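Local coordinates for glycosyl hydrolase, family 31/fibronectin type III domain protein (Clostridium perfringens, PDB 4LKS) that binds galactose through a calcium-containing, beta-sandwich carbohydrate-binding module of family 32, probably directing its parent glycoside hydrolase to galactose-bearing glycans, at residues G112-N117 with N121-R126; S24-I29 with L162-K167; W52-Q57 with L62-T67; E98-L101 with N105-E108; A145-T148 with N153-Y156. All blocks are in the same frame, centred on the assembly; numbering follows the deposited sequence. Where two conformers were deposited one is given.

Interaction 1 (G112-N117 with N121-R126); sequences GNLEVN and NALANR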
# COMPACT_ATOMS: atom_id res chain seq x y z
N GLY A 112 -2.08 -7.14 -9.28
CA GLY A 112 -3.43 -6.75 -9.63
C GLY A 112 -3.52 -5.30 -10.02
O GLY A 112 -2.52 -4.58 -10.04
N ASN A 113 -4.74 -4.87 -10.33
CA ASN A 113 -4.99 -3.51 -10.74
C ASN A 113 -6.13 -2.93 -9.94
O ASN A 113 -6.98 -3.67 -9.43
CB ASN A 113 -5.31 -3.45 -12.23
CG ASN A 113 -4.10 -3.75 -13.09
OD1 ASN A 113 -3.37 -2.85 -13.52
ND2 ASN A 113 -3.87 -5.03 -13.34
N LEU A 114 -6.15 -1.61 -9.84
CA LEU A 114 -7.24 -0.89 -9.19
C LEU A 114 -7.91 0.01 -10.22
O LEU A 114 -7.24 0.62 -11.06
CB LEU A 114 -6.73 -0.08 -8.00
CG LEU A 114 -6.11 -0.89 -6.85
CD1 LEU A 114 -5.62 0.03 -5.75
CD2 LEU A 114 -7.10 -1.91 -6.29
N GLU A 115 -9.23 0.06 -10.17
CA GLU A 115 -10.02 0.77 -11.17
C GLU A 115 -9.79 2.27 -11.14
O GLU A 115 -9.74 2.89 -10.07
CB GLU A 115 -11.49 0.47 -10.93
CG GLU A 115 -12.44 1.06 -11.94
CD GLU A 115 -13.88 0.70 -11.63
OE1 GLU A 115 -14.09 -0.25 -10.85
OE2 GLU A 115 -14.80 1.37 -12.16
N VAL A 116 -9.66 2.86 -12.33
CA VAL A 116 -9.45 4.29 -12.48
C VAL A 116 -10.77 4.96 -12.86
O VAL A 116 -11.63 4.34 -13.49
CB VAL A 116 -8.35 4.57 -13.52
CG1 VAL A 116 -8.14 6.05 -13.72
CG2 VAL A 116 -7.04 3.93 -13.08
N ASN A 117 -10.95 6.22 -12.46
CA ASN A 117 -12.15 6.95 -12.85
C ASN A 117 -12.24 7.22 -14.36
O ASN A 117 -11.31 6.93 -15.11
CB ASN A 117 -12.31 8.26 -12.05
CG ASN A 117 -11.24 9.30 -12.38
OD1 ASN A 117 -10.43 9.13 -13.29
ND2 ASN A 117 -11.26 10.40 -11.63
N ASN A 121 -7.88 10.28 -14.18
CA ASN A 121 -7.00 11.07 -13.34
C ASN A 121 -6.93 10.67 -11.87
O ASN A 121 -6.04 11.10 -11.16
CB ASN A 121 -7.27 12.58 -13.48
CG ASN A 121 -8.75 12.91 -13.50
OD1 ASN A 121 -9.53 12.40 -12.70
ND2 ASN A 121 -9.13 13.80 -14.41
N ALA A 122 -7.86 9.83 -11.41
CA ALA A 122 -7.84 9.36 -10.03
C ALA A 122 -8.44 7.97 -9.95
O ALA A 122 -9.09 7.53 -10.90
CB ALA A 122 -8.60 10.32 -9.12
N LEU A 123 -8.24 7.28 -8.84
CA LEU A 123 -8.91 5.99 -8.65
C LEU A 123 -10.43 6.18 -8.62
O LEU A 123 -10.93 7.21 -8.15
CB LEU A 123 -8.42 5.29 -7.38
CG LEU A 123 -6.99 4.76 -7.40
CD1 LEU A 123 -6.72 3.99 -6.11
CD2 LEU A 123 -6.79 3.85 -8.59
N ALA A 124 -11.15 5.20 -9.14
CA ALA A 124 -12.61 5.22 -9.14
C ALA A 124 -13.14 5.19 -7.71
O ALA A 124 -14.10 5.88 -7.36
CB ALA A 124 -13.16 4.06 -9.94
N ASN A 125 -12.51 4.37 -6.87
CA ASN A 125 -12.85 4.28 -5.47
C ASN A 125 -11.86 5.13 -4.70
O ASN A 125 -10.68 4.76 -4.59
CB ASN A 125 -12.79 2.83 -5.00
CG ASN A 125 -13.10 2.65 -3.52
OD1 ASN A 125 -13.44 3.60 -2.82
ND2 ASN A 125 -12.99 1.42 -3.05
N ARG A 126 -12.31 6.28 -4.20
CA ARG A 126 -11.44 7.20 -3.46
C ARG A 126 -11.30 6.78 -2.01
O ARG A 126 -10.55 7.41 -1.24
CB ARG A 126 -11.96 8.64 -3.53
CG ARG A 126 -11.96 9.27 -4.92
CD ARG A 126 -10.56 9.37 -5.52
NE ARG A 126 -9.65 10.22 -4.74
CZ ARG A 126 -9.37 11.49 -5.03
NH1 ARG A 126 -9.93 12.08 -6.08
NH2 ARG A 126 -8.52 12.17 -4.27
O HOH W 1 -10.61 2.19 -7.54

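Interaction 2 (S24-I29 with L162-K167); sequences SKLEAI and LVFYGK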
# COMPACT_ATOMS: atom_id res chain seq x y z
N SER A 24 -1.40 0.04 15.28
CA SER A 24 -0.29 -0.09 16.22
C SER A 24 0.52 -1.37 16.04
O SER A 24 1.66 -1.47 16.51
CB SER A 24 -0.78 0.01 17.67
OG SER A 24 -1.57 -1.10 18.01
N LYS A 25 -0.06 -2.36 15.36
CA LYS A 25 0.60 -3.63 15.09
C LYS A 25 1.53 -3.56 13.88
O LYS A 25 2.17 -4.56 13.54
CB LYS A 25 -0.43 -4.73 14.85
CG LYS A 25 -1.49 -4.84 15.93
CD LYS A 25 -0.87 -5.14 17.27
CE LYS A 25 -1.94 -5.31 18.34
NZ LYS A 25 -1.33 -5.31 19.69
N LEU A 26 1.60 -2.40 13.24
CA LEU A 26 2.30 -2.22 11.96
C LEU A 26 3.46 -1.24 12.09
O LEU A 26 3.36 -0.23 12.78
CB LEU A 26 1.34 -1.67 10.90
CG LEU A 26 -0.01 -2.37 10.72
CD1 LEU A 26 -0.81 -1.67 9.63
CD2 LEU A 26 0.20 -3.83 10.40
N GLU A 27 4.54 -1.52 11.37
CA GLU A 27 5.69 -0.63 11.31
C GLU A 27 6.25 -0.60 9.89
O GLU A 27 6.66 -1.64 9.35
CB GLU A 27 6.78 -1.08 12.29
CG GLU A 27 7.99 -0.15 12.29
CD GLU A 27 9.19 -0.69 13.07
OE1 GLU A 27 9.15 -1.84 13.55
OE2 GLU A 27 10.18 0.07 13.18
N ALA A 28 6.29 0.58 9.28
CA ALA A 28 6.94 0.71 7.97
C ALA A 28 8.45 0.71 8.19
O ALA A 28 8.99 1.62 8.84
CB ALA A 28 6.50 1.98 7.26
N ILE A 29 9.13 -0.29 7.66
CA ILE A 29 10.56 -0.43 7.93
C ILE A 29 11.45 -0.05 6.75
O ILE A 29 12.65 0.14 6.91
CB ILE A 29 10.94 -1.83 8.43
CG1 ILE A 29 10.61 -2.90 7.38
CG2 ILE A 29 10.25 -2.13 9.76
CD1 ILE A 29 11.34 -4.21 7.62
N LEU A 162 -2.41 1.60 4.50
CA LEU A 162 -2.52 0.18 4.19
C LEU A 162 -3.12 -0.47 5.43
O LEU A 162 -2.58 -0.34 6.54
CB LEU A 162 -1.15 -0.42 3.88
CG LEU A 162 -0.42 0.17 2.68
CD1 LEU A 162 1.01 -0.34 2.65
CD2 LEU A 162 -1.12 -0.18 1.37
N VAL A 163 -4.25 -1.14 5.25
CA VAL A 163 -4.97 -1.79 6.35
C VAL A 163 -4.79 -3.29 6.19
O VAL A 163 -4.95 -3.81 5.08
CB VAL A 163 -6.48 -1.43 6.32
CG1 VAL A 163 -7.22 -2.08 7.49
CG2 VAL A 163 -6.68 0.11 6.31
N PHE A 164 -4.47 -4.00 7.26
CA PHE A 164 -4.17 -5.42 7.20
C PHE A 164 -5.24 -6.24 7.88
O PHE A 164 -5.78 -5.83 8.92
CB PHE A 164 -2.82 -5.69 7.89
CG PHE A 164 -1.63 -5.26 7.09
CD1 PHE A 164 -1.37 -3.92 6.85
CD2 PHE A 164 -0.75 -6.20 6.58
CE1 PHE A 164 -0.27 -3.53 6.09
CE2 PHE A 164 0.36 -5.82 5.83
CZ PHE A 164 0.59 -4.48 5.59
N TYR A 165 -5.55 -7.39 7.30
CA TYR A 165 -6.51 -8.34 7.86
C TYR A 165 -5.89 -9.71 8.04
O TYR A 165 -5.40 -10.34 7.08
CB TYR A 165 -7.73 -8.50 6.96
CG TYR A 165 -8.51 -7.24 6.73
CD1 TYR A 165 -8.07 -6.29 5.81
CD2 TYR A 165 -9.71 -7.01 7.40
CE1 TYR A 165 -8.81 -5.12 5.58
CE2 TYR A 165 -10.44 -5.85 7.17
CZ TYR A 165 -9.98 -4.92 6.26
OH TYR A 165 -10.71 -3.78 6.02
N GLY A 166 -5.96 -10.22 9.26
CA GLY A 166 -5.48 -11.56 9.54
C GLY A 166 -5.60 -11.92 11.00
O GLY A 166 -6.18 -11.16 11.79
N LYS A 167 -5.06 -13.08 11.36
CA LYS A 167 -5.11 -13.49 12.76
C LYS A 167 -3.81 -14.16 13.16
O LYS A 167 -3.19 -14.83 12.34
CB LYS A 167 -6.28 -14.45 13.00

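Interaction 3 (W52-Q57 with L62-T67); sequences WHSAYQ and LPVSIT. With GAL (beta-D-galactopyranose), chain D.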
# COMPACT_ATOMS: atom_id res chain seq x y z
N TRP A 52 2.51 8.33 2.79
CA TRP A 52 3.84 8.07 2.23
C TRP A 52 3.78 8.50 0.78
O TRP A 52 2.79 8.23 0.09
CB TRP A 52 4.19 6.58 2.33
CG TRP A 52 5.35 6.22 1.44
CD1 TRP A 52 6.61 6.72 1.49
CD2 TRP A 52 5.34 5.27 0.35
NE1 TRP A 52 7.39 6.16 0.51
CE2 TRP A 52 6.64 5.27 -0.20
CE3 TRP A 52 4.37 4.44 -0.20
CZ2 TRP A 52 7.00 4.45 -1.28
CZ3 TRP A 52 4.72 3.62 -1.28
CH2 TRP A 52 6.03 3.64 -1.81
N HIS A 53 4.84 9.16 0.30
CA HIS A 53 4.95 9.55 -1.10
C HIS A 53 6.39 9.31 -1.52
O HIS A 53 7.32 9.70 -0.81
CB HIS A 53 4.59 11.03 -1.26
CG HIS A 53 4.30 11.47 -2.66
ND1 HIS A 53 5.22 11.41 -3.68
CD2 HIS A 53 3.18 12.03 -3.20
CE1 HIS A 53 4.69 11.89 -4.79
NE2 HIS A 53 3.45 12.28 -4.52
N SER A 54 6.58 8.63 -2.65
CA SER A 54 7.93 8.36 -3.13
C SER A 54 8.50 9.62 -3.78
O SER A 54 7.78 10.59 -4.04
CB SER A 54 7.93 7.14 -4.09
OG SER A 54 7.23 7.39 -5.29
N ALA A 55 9.80 9.60 -4.05
CA ALA A 55 10.48 10.77 -4.61
C ALA A 55 9.96 11.10 -6.01
O ALA A 55 9.55 10.21 -6.76
CB ALA A 55 11.99 10.56 -4.63
N TYR A 56 9.96 12.38 -6.37
CA TYR A 56 9.35 12.81 -7.63
C TYR A 56 10.20 13.79 -8.42
O TYR A 56 9.68 14.60 -9.19
CB TYR A 56 7.94 13.37 -7.40
CG TYR A 56 7.83 14.51 -6.41
CD1 TYR A 56 8.01 15.83 -6.80
CD2 TYR A 56 7.49 14.26 -5.09
CE1 TYR A 56 7.88 16.86 -5.90
CE2 TYR A 56 7.36 15.28 -4.18
CZ TYR A 56 7.56 16.58 -4.58
OH TYR A 56 7.43 17.59 -3.66
N GLN A 57 11.51 13.69 -8.25
CA GLN A 57 12.43 14.43 -9.10
C GLN A 57 12.43 13.83 -10.50
O GLN A 57 11.98 12.71 -10.70
CB GLN A 57 13.83 14.45 -8.49
CG GLN A 57 13.88 15.20 -7.17
CD GLN A 57 13.09 16.50 -7.22
OE1 GLN A 57 13.31 17.34 -8.09
NE2 GLN A 57 12.16 16.66 -6.29
N LEU A 62 9.14 4.48 -11.49
CA LEU A 62 8.62 3.24 -10.93
C LEU A 62 9.49 2.09 -11.43
O LEU A 62 10.20 2.23 -12.43
CB LEU A 62 7.18 3.05 -11.38
CG LEU A 62 6.17 4.11 -10.93
CD1 LEU A 62 4.80 3.70 -11.40
CD2 LEU A 62 6.20 4.25 -9.41
N PRO A 63 9.43 0.93 -10.75
CA PRO A 63 8.63 0.63 -9.56
C PRO A 63 9.21 1.20 -8.27
O PRO A 63 10.41 1.45 -8.17
CB PRO A 63 8.66 -0.89 -9.49
CG PRO A 63 9.98 -1.25 -10.15
CD PRO A 63 10.12 -0.27 -11.27
N VAL A 64 8.34 1.40 -7.28
CA VAL A 64 8.78 1.70 -5.93
C VAL A 64 8.00 0.80 -4.99
O VAL A 64 6.92 0.31 -5.33
CB VAL A 64 8.56 3.19 -5.53
CG1 VAL A 64 9.40 4.11 -6.42
CG2 VAL A 64 7.08 3.57 -5.58
N SER A 65 8.55 0.57 -3.81
CA SER A 65 7.89 -0.32 -2.87
C SER A 65 8.02 0.18 -1.44
O SER A 65 8.86 1.05 -1.11
CB SER A 65 8.44 -1.74 -3.00
OG SER A 65 9.71 -1.83 -2.40
N ILE A 66 7.16 -0.36 -0.60
CA ILE A 66 7.18 -0.07 0.82
C ILE A 66 7.03 -1.40 1.55
O ILE A 66 6.22 -2.24 1.15
CB ILE A 66 6.08 0.95 1.23
CG1 ILE A 66 6.15 1.24 2.72
CG2 ILE A 66 4.68 0.48 0.81
CD1 ILE A 66 5.29 2.42 3.14
N THR A 67 7.81 -1.60 2.61
CA THR A 67 7.74 -2.83 3.39
C THR A 67 7.19 -2.55 4.78
O THR A 67 7.72 -1.68 5.50
CB THR A 67 9.10 -3.51 3.54
OG1 THR A 67 9.60 -3.85 2.24
CG2 THR A 67 8.97 -4.78 4.39
C1 GAL D . 2.74 18.15 -5.75
C2 GAL D . 2.31 17.35 -4.51
C3 GAL D . 3.43 16.44 -4.04
C4 GAL D . 3.85 15.52 -5.20
C5 GAL D . 4.26 16.38 -6.38
C6 GAL D . 4.59 15.57 -7.64
O1 GAL D . 1.67 18.91 -6.25
O2 GAL D . 1.96 18.19 -3.40
O3 GAL D . 2.99 15.61 -2.96
O4 GAL D . 2.75 14.70 -5.59
O5 GAL D . 3.18 17.26 -6.77
O6 GAL D . 5.03 16.42 -8.69

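Interaction 4 (E98-L101 with N105-E108); sequences ETSL and NWTE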
# COMPACT_ATOMS: atom_id res chain seq x y z
N GLU A 98 4.16 -9.04 -1.99
CA GLU A 98 5.05 -10.12 -1.59
C GLU A 98 5.01 -10.21 -0.07
O GLU A 98 4.80 -9.20 0.59
CB GLU A 98 6.49 -9.81 -1.99
CG GLU A 98 6.75 -9.77 -3.47
CD GLU A 98 8.06 -9.08 -3.76
OE1 GLU A 98 8.10 -7.83 -3.75
OE2 GLU A 98 9.08 -9.78 -3.95
N THR A 99 5.21 -11.40 0.48
CA THR A 99 5.29 -11.51 1.93
C THR A 99 6.50 -12.33 2.34
O THR A 99 7.05 -13.09 1.54
CB THR A 99 4.02 -12.14 2.56
OG1 THR A 99 3.79 -13.43 2.00
CG2 THR A 99 2.80 -11.27 2.32
N SER A 100 6.90 -12.19 3.59
CA SER A 100 7.98 -13.02 4.11
C SER A 100 7.90 -13.17 5.62
O SER A 100 7.17 -12.43 6.29
CB SER A 100 9.34 -12.45 3.70
OG SER A 100 9.60 -11.24 4.36
N LEU A 101 8.65 -14.14 6.14
CA LEU A 101 8.78 -14.30 7.57
C LEU A 101 10.02 -13.61 8.11
O LEU A 101 10.14 -13.43 9.32
CB LEU A 101 8.83 -15.79 7.91
CG LEU A 101 7.54 -16.55 7.58
CD1 LEU A 101 7.78 -18.05 7.56
CD2 LEU A 101 6.45 -16.20 8.57
N ASN A 105 13.49 -13.52 2.44
CA ASN A 105 13.04 -14.55 1.52
C ASN A 105 11.55 -14.46 1.25
O ASN A 105 10.72 -14.92 2.03
CB ASN A 105 13.44 -15.93 2.03
CG ASN A 105 14.94 -16.08 2.17
OD1 ASN A 105 15.67 -16.17 1.17
ND2 ASN A 105 15.43 -16.07 3.40
N TRP A 106 11.23 -13.86 0.11
CA TRP A 106 9.88 -13.46 -0.23
C TRP A 106 9.11 -14.47 -1.05
O TRP A 106 9.65 -15.16 -1.92
CB TRP A 106 9.92 -12.14 -1.00
CG TRP A 106 10.59 -11.04 -0.25
CD1 TRP A 106 11.91 -10.67 -0.32
CD2 TRP A 106 9.99 -10.15 0.69
NE1 TRP A 106 12.15 -9.62 0.52
CE2 TRP A 106 10.99 -9.28 1.16
CE3 TRP A 106 8.69 -10.01 1.20
CZ2 TRP A 106 10.74 -8.29 2.10
CZ3 TRP A 106 8.44 -9.03 2.13
CH2 TRP A 106 9.45 -8.18 2.57
N THR A 107 7.82 -14.53 -0.78
CA THR A 107 6.87 -15.26 -1.60
C THR A 107 6.06 -14.23 -2.36
O THR A 107 5.51 -13.30 -1.76
CB THR A 107 5.91 -16.07 -0.72
OG1 THR A 107 6.65 -16.99 0.09
CG2 THR A 107 4.91 -16.82 -1.59
N GLU A 108 6.00 -14.38 -3.68
CA GLU A 108 5.12 -13.54 -4.48
C GLU A 108 3.70 -14.01 -4.27
O GLU A 108 3.34 -15.16 -4.57
CB GLU A 108 5.48 -13.59 -5.97
CG GLU A 108 4.68 -12.57 -6.78
CD GLU A 108 5.13 -12.44 -8.22
OE1 GLU A 108 6.35 -12.41 -8.47
OE2 GLU A 108 4.25 -12.36 -9.10
O HOH W 2 8.00 -16.42 2.03
O HOH W 3 10.09 -16.01 4.51

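Interaction 5 (A145-T148 with N153-Y156); sequences ALKT and NNKY. With GAL (beta-D-galactopyranose), chain D.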
# COMPACT_ATOMS: atom_id res chain seq x y z
N ALA A 145 4.36 -0.54 -6.14
CA ALA A 145 3.57 0.22 -7.09
C ALA A 145 4.20 0.07 -8.47
O ALA A 145 5.36 0.45 -8.67
CB ALA A 145 3.53 1.68 -6.69
N LEU A 146 3.44 -0.48 -9.41
CA LEU A 146 3.93 -0.77 -10.77
C LEU A 146 3.45 0.28 -11.77
O LEU A 146 4.15 0.58 -12.75
CB LEU A 146 3.46 -2.16 -11.21
CG LEU A 146 3.91 -3.33 -10.34
CD1 LEU A 146 3.19 -4.61 -10.76
CD2 LEU A 146 5.41 -3.51 -10.40
N LYS A 147 2.26 0.82 -11.53
CA LYS A 147 1.71 1.90 -12.34
C LYS A 147 0.98 2.83 -11.39
O LYS A 147 0.38 2.38 -10.41
CB LYS A 147 0.71 1.36 -13.37
CG LYS A 147 1.33 0.51 -14.48
CD LYS A 147 0.26 0.02 -15.43
CE LYS A 147 0.88 -0.76 -16.58
NZ LYS A 147 -0.16 -1.31 -17.49
N THR A 148 1.05 4.13 -11.67
CA THR A 148 0.43 5.13 -10.81
C THR A 148 -0.10 6.31 -11.62
O THR A 148 0.26 6.48 -12.80
CB THR A 148 1.43 5.72 -9.81
OG1 THR A 148 2.49 6.35 -10.54
CG2 THR A 148 2.04 4.65 -8.91
N ASN A 153 2.11 10.70 -14.91
CA ASN A 153 1.73 9.33 -14.60
C ASN A 153 2.94 8.41 -14.53
O ASN A 153 3.98 8.68 -15.13
CB ASN A 153 0.73 8.79 -15.64
CG ASN A 153 -0.60 9.52 -15.59
OD1 ASN A 153 -1.12 9.81 -14.52
ND2 ASN A 153 -1.16 9.81 -16.77
N ASN A 154 2.81 7.32 -13.77
CA ASN A 154 3.81 6.26 -13.72
C ASN A 154 5.21 6.70 -13.30
O ASN A 154 6.20 6.20 -13.84
CB ASN A 154 3.85 5.51 -15.06
CG ASN A 154 2.54 4.85 -15.39
OD1 ASN A 154 1.88 4.31 -14.51
ND2 ASN A 154 2.16 4.88 -16.66
N LYS A 155 5.30 7.61 -12.34
CA LYS A 155 6.59 8.05 -11.85
C LYS A 155 6.74 7.95 -10.33
O LYS A 155 7.81 7.62 -9.84
CB LYS A 155 6.88 9.49 -12.29
CG LYS A 155 8.37 9.82 -12.31
CD LYS A 155 8.77 10.71 -11.14
CE LYS A 155 9.08 12.12 -11.61
NZ LYS A 155 7.93 12.74 -12.35
N TYR A 156 5.66 8.24 -9.61
CA TYR A 156 5.71 8.23 -8.14
C TYR A 156 4.44 7.61 -7.57
O TYR A 156 3.39 7.60 -8.22
CB TYR A 156 5.93 9.65 -7.59
CG TYR A 156 5.13 10.73 -8.31
CD1 TYR A 156 3.79 10.96 -8.02
CD2 TYR A 156 5.73 11.51 -9.29
CE1 TYR A 156 3.07 11.94 -8.69
CE2 TYR A 156 5.02 12.49 -9.95
CZ TYR A 156 3.70 12.70 -9.65
OH TYR A 156 3.02 13.68 -10.33
C1 GAL D . 2.74 18.15 -5.75
C2 GAL D . 2.31 17.35 -4.51
C3 GAL D . 3.43 16.44 -4.04
C4 GAL D . 3.85 15.52 -5.20
C5 GAL D . 4.26 16.38 -6.38
C6 GAL D . 4.59 15.57 -7.64
O1 GAL D . 1.67 18.91 -6.25
O2 GAL D . 1.96 18.19 -3.40
O3 GAL D . 2.99 15.61 -2.96
O4 GAL D . 2.75 14.70 -5.59
O5 GAL D . 3.18 17.26 -6.77
O6 GAL D . 5.03 16.42 -8.69

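Interaction 1 (G112-N117 with N121-R126)
The N117 amide grips N121 twice, at its side chain and at its backbone N, at the mouth of a loop that leaves strand 107-113 of the beta-sandwich and doubles back toward strand 129-138. In the first bond ND2 of N117 reaches OD1 of N121 at 2.9 Å; that oxygen lies close to the plane of the N117 amide, while the donor is tilted from the N121 carbonyl plane, the two amides standing 79° apart. In the second, the backbone N of N121 donates to OD1 of N117 at 2.9 Å, in the carbonyl plane and on a lone pair, though bent to 135° at the hydrogen. With chi1 at 68° the N117 amide is swung toward N121. A122 adds a weak bond from its N to the same OD1, while its carbonyl O takes the N-H of N117 at 2.8 Å, almost straight. L123 forms a single beta bridge with V116; its CD2 packs against CB of L114 at 4.0 Å, and Y81 of strand 73-82 touches both leucines, tying the loop to the other sheet. A124 lays its CB against CG of E115 at 3.7 Å. The carbonyl O of E115 is gripped twice: the N of A124 donates from above the carbonyl plane at 2.9 Å, and a water that accepts from the N of N125 donates to that oxygen at 2.8 Å.

Interaction 2 (S24-I29 with L162-K167)
L26 meets F164 through its two methyl groups, CD2 over a face of the ring and CD1 against ring carbon CD1, and the route from CB to those methyls explains the contact. CB leaves the backbone of strand 26-31 in the direction of strand 158-166. At the next step a chi1 of -50° sets CG on the side away from the carbonyl carbon, and from there both methyls reach the phenyl group. CD2 lies 4.2 Å from the centroid of the F164 ring and 26° off the ring normal, a CH-pi contact. CD1 comes closer to the ring, reaching CD1 of F164 at 3.6 Å with CE1 also near, and passes 3.8 Å from the carbonyl O of L162. The joining of the two strands therefore rests on dispersion and shape, and their backbones stay well apart, with 8.6 Å between the CA atoms of L26 and F164. L26 also packs on V44 and L70, and F164 on I68 and L141, so residues of strands 64-70 and 140-148 continue the same interior. L26 comes from the five-stranded sheet and F164 from the four-stranded one, 133 residues apart in sequence at the closest ends of their segments. Such packing of side chains between two facing antiparallel sheets is the hallmark of the beta-sandwich, here in the F5/8 type C form.

Interaction 3 (W52-Q57 with L62-T67)
Behind the galactose pocket of this F5/8 type C beta-sandwich, W52 and S54 pack on V64 and I66, while H53 and Y56, from the same short segment, meet the sugar. The indole of W52 gives the largest share of the buried surface. I66 covers one face: its CB lies 4.0 Å from the centroid of the six-membered ring and 15° off the normal, and CG2 comes within 3.8 Å of W52 CZ3. The backbone N of S54 lies over the opposite face, toward the rim. Because CG of W52 is anti to the backbone N (chi1 164°), the ring extends inward, and NE1 is anchored on the carbonyl of S33. V64 comes nearest with CG2, 3.9 Å from W52 CH2 and 3.8 Å from OG of S54; that hydroxyl has its polar partner in the N of A157. H53 faces the other way. Its ND1 donates to the carbonyl O of S54 at 2.7 Å, within the ring plane and on a lone pair, which fixes the rotation of the imidazole. NE2 is thereby presented to O4 of the galactose at 2.7 Å, where either atom could be the donor. Y56 lays a ring face beneath the sugar, with C5 of the galactose 3.6 Å above its centre. R84 and N89 also bond the sugar. This chemistry is consistent with selection of galactose, whose O4 is axial.

Interaction 4 (E98-L101 with N105-E108)
The indole of W106 lies against S100, whose OG stands 3.3 Å above the ring plane, displaced toward the rim, while CB makes a CH-pi contact 3.9 Å from the centroid of the six-membered ring. At the edge, in plane, is the backbone N of T99. The carboxylate of E98 comes past the root of the indole, OE2 reaching CB of W106 at 3.9 Å with its plane turned 40° from the ring. Both polar ends have stronger partners: E98 forms a salt bridge with R142, which also makes a cation-pi contact with W106, and S100 OG is bonded to the N of N103. Beneath the side chains, T99 and T107 form an antiparallel hydrogen-bonded pair, T99 N donating to T107 O at 3.0 Å and T107 N to T99 O at 2.8 Å, while E98 and E108 make the non-hydrogen-bonded pair next to it. Near the turn, a water takes the N-H of L101 and donates to the carbonyl O of N105 at 2.8 Å, linking the two segments just beyond their last paired residues. This is the turn end of the beta hairpin 95-100 and 107-113: its second strand forms one edge of the five-stranded sheet, and its first is paired with strand 140-148.

Interaction 5 (A145-T148 with N153-Y156)
T148 is gripped at three polar atoms by the loop 153-156, the shortest bond running from its OG1 to the carbonyl O of Y156 at 2.8 Å. The hydroxyl donates from above that carbonyl plane, a chi1 of 61° swinging it toward the returning chain. N154 serves the other two. Its OD1 accepts from the N of T148 at 3.0 Å, in the carbonyl plane, and its own N donates to the carbonyl O of T148 at 2.9 Å, well out of plane. One asparagine thus answers both backbone groups of the threonine, much as a neighbouring strand would. The same OD1 lies alongside K147, 3.4 Å from its CB, with the two side chains pointing the same way. Y156, the far end of the loop, directs its ring to the galactose, CZ standing 3.6 Å from C6 of the sugar, and also meets the ring of H53. These bonds join the segment that carries Y156 to the end of strand 140-148. That strand carries a classic beta bulge, L146 and K147 both facing E94, and A145 is backbone-bonded to V64 of strand 64-70; beyond Y156 the chain enters strand 158-166 of the other sheet.

Overall arrangement
Along the chain, interactions 3, 4, 1 and 5 follow in series, all within the long excursion between the two segments of interaction 2, which joins strand 26-31 to strand 158-166 across the sandwich. Interactions 3 and 5 are close, with centres 9 Å apart; they reach the same sheet, meet where Y56 CB packs on Y156 CD2, and both touch the galactose. Interactions 1 and 4 mark the two ends of strand 107-113, their centres 26 Å apart. Interaction 4 meets interaction 3 where T67 packs on W106. The sugar is thus held by loops at one end of the sandwich, while interactions 2 and 4 lie well away from it, in the framework.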